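PDB 5M31: appr-1-p processing domain protein from Thermus aquaticus Y51MC23, which is a macro-domain protein, with a mixed beta-sheet flanked by helices. Local coordinates for residues Y53-K58 / R69-D74. Residues are numbered along the deposited sequence; the frame is centred on the assembly and turned at random.
Sequences YQAYVK and RIFVYD
With CG opposite the backbone N in both Phe71 and Tyr73 (chi1 172° and -178°), the two rings, which leave strand 71-74 on the same side because they are two residues apart, extend to Ala55 and Tyr56 on helix 50-61. The Ala55 methyl touches both rings: CB lies in the plane of the Phe71 ring, at its edge, 3.9 Å from CZ, and meets the Tyr73 ring obliquely, 3.5 Å from CD1, with CE1 of that ring a little farther off. Phe71 reaches past the methyl to the helix backbone. Its CE2 lies 3.6 Å from Tyr56 N, and its CZ is 3.7 Å from Ala55 O, so the ring meets the peptide joining Ala55 to Tyr56 obliquely. Tyr56 adds its CB, 4.2 Å from Phe71 CE2, while its hydroxyl is hydrogen-bonded to Asn32 O, away from the strand. The contact is van der Waals packing of side chains and helix backbone, and buries 159 Å² over both sides. The axes of segment 53-58 and strand 71-74 approach to 9.0 Å, with directions 142° apart, closer to antiparallel than parallel. Val72, between the two aromatics, faces the other way and packs on Arg112 and Leu116 of helix 99-116, while backbone bonds to Asn86 and Ile84 tie the strand to its antiparallel neighbour 83-88. Edge strand 71-74 is therefore packed between helices on both faces, the layered alpha/beta/alpha architecture of the macro domain.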
loop_
_atom_site.group_PDB
_atom_site.type_symbol
_atom_site.label_atom_id
_atom_site.label_comp_id
_atom_site.label_asym_id
_atom_site.label_seq_id
_atom_site.Cartn_x
_atom_site.Cartn_y
_atom_site.Cartn_z
ATOM N N TYR A 53 6.916 -0.438 11.251
ATOM C CA TYR A 53 7.326 -1.855 11.213
ATOM C C TYR A 53 7.007 -2.563 12.516
ATOM O O TYR A 53 6.372 -3.643 12.517
ATOM C CB TYR A 53 8.807 -1.958 10.905
ATOM C CG TYR A 53 9.339 -3.376 11.045
ATOM C CD1 TYR A 53 8.941 -4.363 10.174
ATOM C CD2 TYR A 53 10.139 -3.739 12.122
ATOM C CE1 TYR A 53 9.336 -5.678 10.358
ATOM C CE2 TYR A 53 10.592 -5.039 12.260
ATOM C CZ TYR A 53 10.214 -5.984 11.343
ATOM O OH TYR A 53 10.621 -7.304 11.501
ATOM N N GLN A 54 7.334 -1.937 13.645
ATOM C CA GLN A 54 7.029 -2.574 14.940
ATOM C C GLN A 54 5.544 -2.728 15.143
ATOM O O GLN A 54 5.088 -3.752 15.621
ATOM C CB GLN A 54 7.639 -1.787 16.122
ATOM C CG GLN A 54 9.190 -1.785 16.188
ATOM C CD GLN A 54 9.868 -3.173 16.153
ATOM O OE1 GLN A 54 9.329 -4.184 16.622
ATOM N NE2 GLN A 54 11.093 -3.204 15.625
ATOM N N ALA A 55 4.765 -1.689 14.794
ATOM C CA ALA A 55 3.304 -1.804 14.895
ATOM C C ALA A 55 2.740 -2.916 14.026
ATOM O O ALA A 55 1.860 -3.691 14.472
ATOM C CB ALA A 55 2.646 -0.480 14.552
ATOM N N TYR A 56 3.296 -3.033 12.825
ATOM C CA TYR A 56 2.932 -4.093 11.877
ATOM C C TYR A 56 3.242 -5.479 12.423
ATOM O O TYR A 56 2.417 -6.417 12.328
ATOM C CB TYR A 56 3.629 -3.859 10.549
ATOM C CG TYR A 56 3.754 -5.074 9.670
ATOM C CD1 TYR A 56 2.715 -5.472 8.808
ATOM C CD2 TYR A 56 4.917 -5.788 9.667
ATOM C CE1 TYR A 56 2.839 -6.598 7.982
ATOM C CE2 TYR A 56 5.044 -6.891 8.881
ATOM C CZ TYR A 56 4.050 -7.272 7.998
ATOM O OH TYR A 56 4.272 -8.479 7.250
ATOM N N VAL A 57 4.406 -5.635 13.017
ATOM C CA VAL A 57 4.757 -6.914 13.612
ATOM C C VAL A 57 3.745 -7.305 14.684
ATOM O O VAL A 57 3.252 -8.459 14.700
ATOM C CB VAL A 57 6.169 -6.918 14.183
ATOM C CG1 VAL A 57 6.421 -8.120 15.060
ATOM C CG2 VAL A 57 7.170 -6.835 13.030
ATOM N N LYS A 58 3.426 -6.374 15.588
ATOM C CA LYS A 58 2.440 -6.643 16.600
ATOM C C LYS A 58 1.049 -6.946 16.026
ATOM O O LYS A 58 0.395 -7.898 16.504
ATOM C CB LYS A 58 2.375 -5.486 17.598
ATOM C CG LYS A 58 3.609 -5.425 18.480
ATOM C CD LYS A 58 3.611 -4.162 19.329
ATOM C CE LYS A 58 4.863 -4.061 20.203
ATOM N NZ LYS A 58 4.727 -4.895 21.438
ATOM N N ARG A 69 -7.431 -6.812 4.189
ATOM C CA ARG A 69 -7.519 -6.083 5.459
ATOM C C ARG A 69 -6.214 -5.315 5.669
ATOM O O ARG A 69 -5.288 -5.790 6.273
ATOM C CB ARG A 69 -7.913 -6.992 6.598
ATOM C CG ARG A 69 -8.267 -6.337 7.917
ATOM C CD ARG A 69 -8.594 -7.328 8.948
ATOM N NE ARG A 69 -8.774 -6.657 10.219
ATOM C CZ ARG A 69 -8.844 -7.286 11.384
ATOM N NH1 ARG A 69 -8.758 -8.603 11.443
ATOM N NH2 ARG A 69 -9.034 -6.581 12.481
ATOM N N ILE A 70 -6.194 -4.083 5.149
ATOM C CA ILE A 70 -5.043 -3.205 5.255
ATOM C C ILE A 70 -4.805 -2.853 6.700
ATOM O O ILE A 70 -5.745 -2.474 7.445
ATOM C CB ILE A 70 -5.275 -1.920 4.424
ATOM C CG1 ILE A 70 -5.307 -2.333 2.938
ATOM C CG2 ILE A 70 -4.205 -0.860 4.714
ATOM C CD1 ILE A 70 -5.741 -1.278 1.982
ATOM N N PHE A 71 -3.559 -2.877 7.103
ATOM C CA PHE A 71 -3.190 -2.402 8.414
ATOM C C PHE A 71 -2.621 -0.992 8.302
ATOM O O PHE A 71 -1.594 -0.814 7.697
ATOM C CB PHE A 71 -2.168 -3.317 9.059
ATOM C CG PHE A 71 -1.607 -2.755 10.350
ATOM C CD1 PHE A 71 -2.421 -2.594 11.436
ATOM C CD2 PHE A 71 -0.270 -2.298 10.437
ATOM C CE1 PHE A 71 -1.962 -1.982 12.598
ATOM C CE2 PHE A 71 0.195 -1.736 11.622
ATOM C CZ PHE A 71 -0.645 -1.566 12.685
ATOM N N VAL A 72 -3.331 0.000 8.876
ATOM C CA VAL A 72 -2.924 1.387 8.803
ATOM C C VAL A 72 -2.216 1.798 10.068
ATOM O O VAL A 72 -2.681 1.469 11.194
ATOM C CB VAL A 72 -4.131 2.326 8.572
ATOM C CG1 VAL A 72 -3.664 3.777 8.556
ATOM C CG2 VAL A 72 -4.796 2.017 7.259
ATOM N N TYR A 73 -1.069 2.430 9.913
ATOM C CA TYR A 73 -0.354 3.034 11.039
ATOM C C TYR A 73 -0.403 4.566 10.916
ATOM O O TYR A 73 -0.122 5.111 9.827
ATOM C CB TYR A 73 1.103 2.559 11.111
ATOM C CG TYR A 73 1.869 3.121 12.276
ATOM C CD1 TYR A 73 1.566 2.723 13.609
ATOM C CD2 TYR A 73 2.817 4.147 12.106
ATOM C CE1 TYR A 73 2.258 3.249 14.672
ATOM C CE2 TYR A 73 3.504 4.662 13.187
ATOM C CZ TYR A 73 3.187 4.261 14.458
ATOM O OH TYR A 73 3.881 4.765 15.523
ATOM N N ASP A 74 -0.812 5.230 11.997
ATOM C CA ASP A 74 -0.901 6.679 12.054
ATOM C C ASP A 74 0.340 7.255 12.741
ATOM O O ASP A 74 0.564 7.037 13.945
ATOM C CB ASP A 74 -2.152 7.063 12.859
ATOM C CG ASP A 74 -2.415 8.577 12.895
ATOM O OD1 ASP A 74 -1.647 9.369 12.338
ATOM O OD2 ASP A 74 -3.448 8.950 13.491
#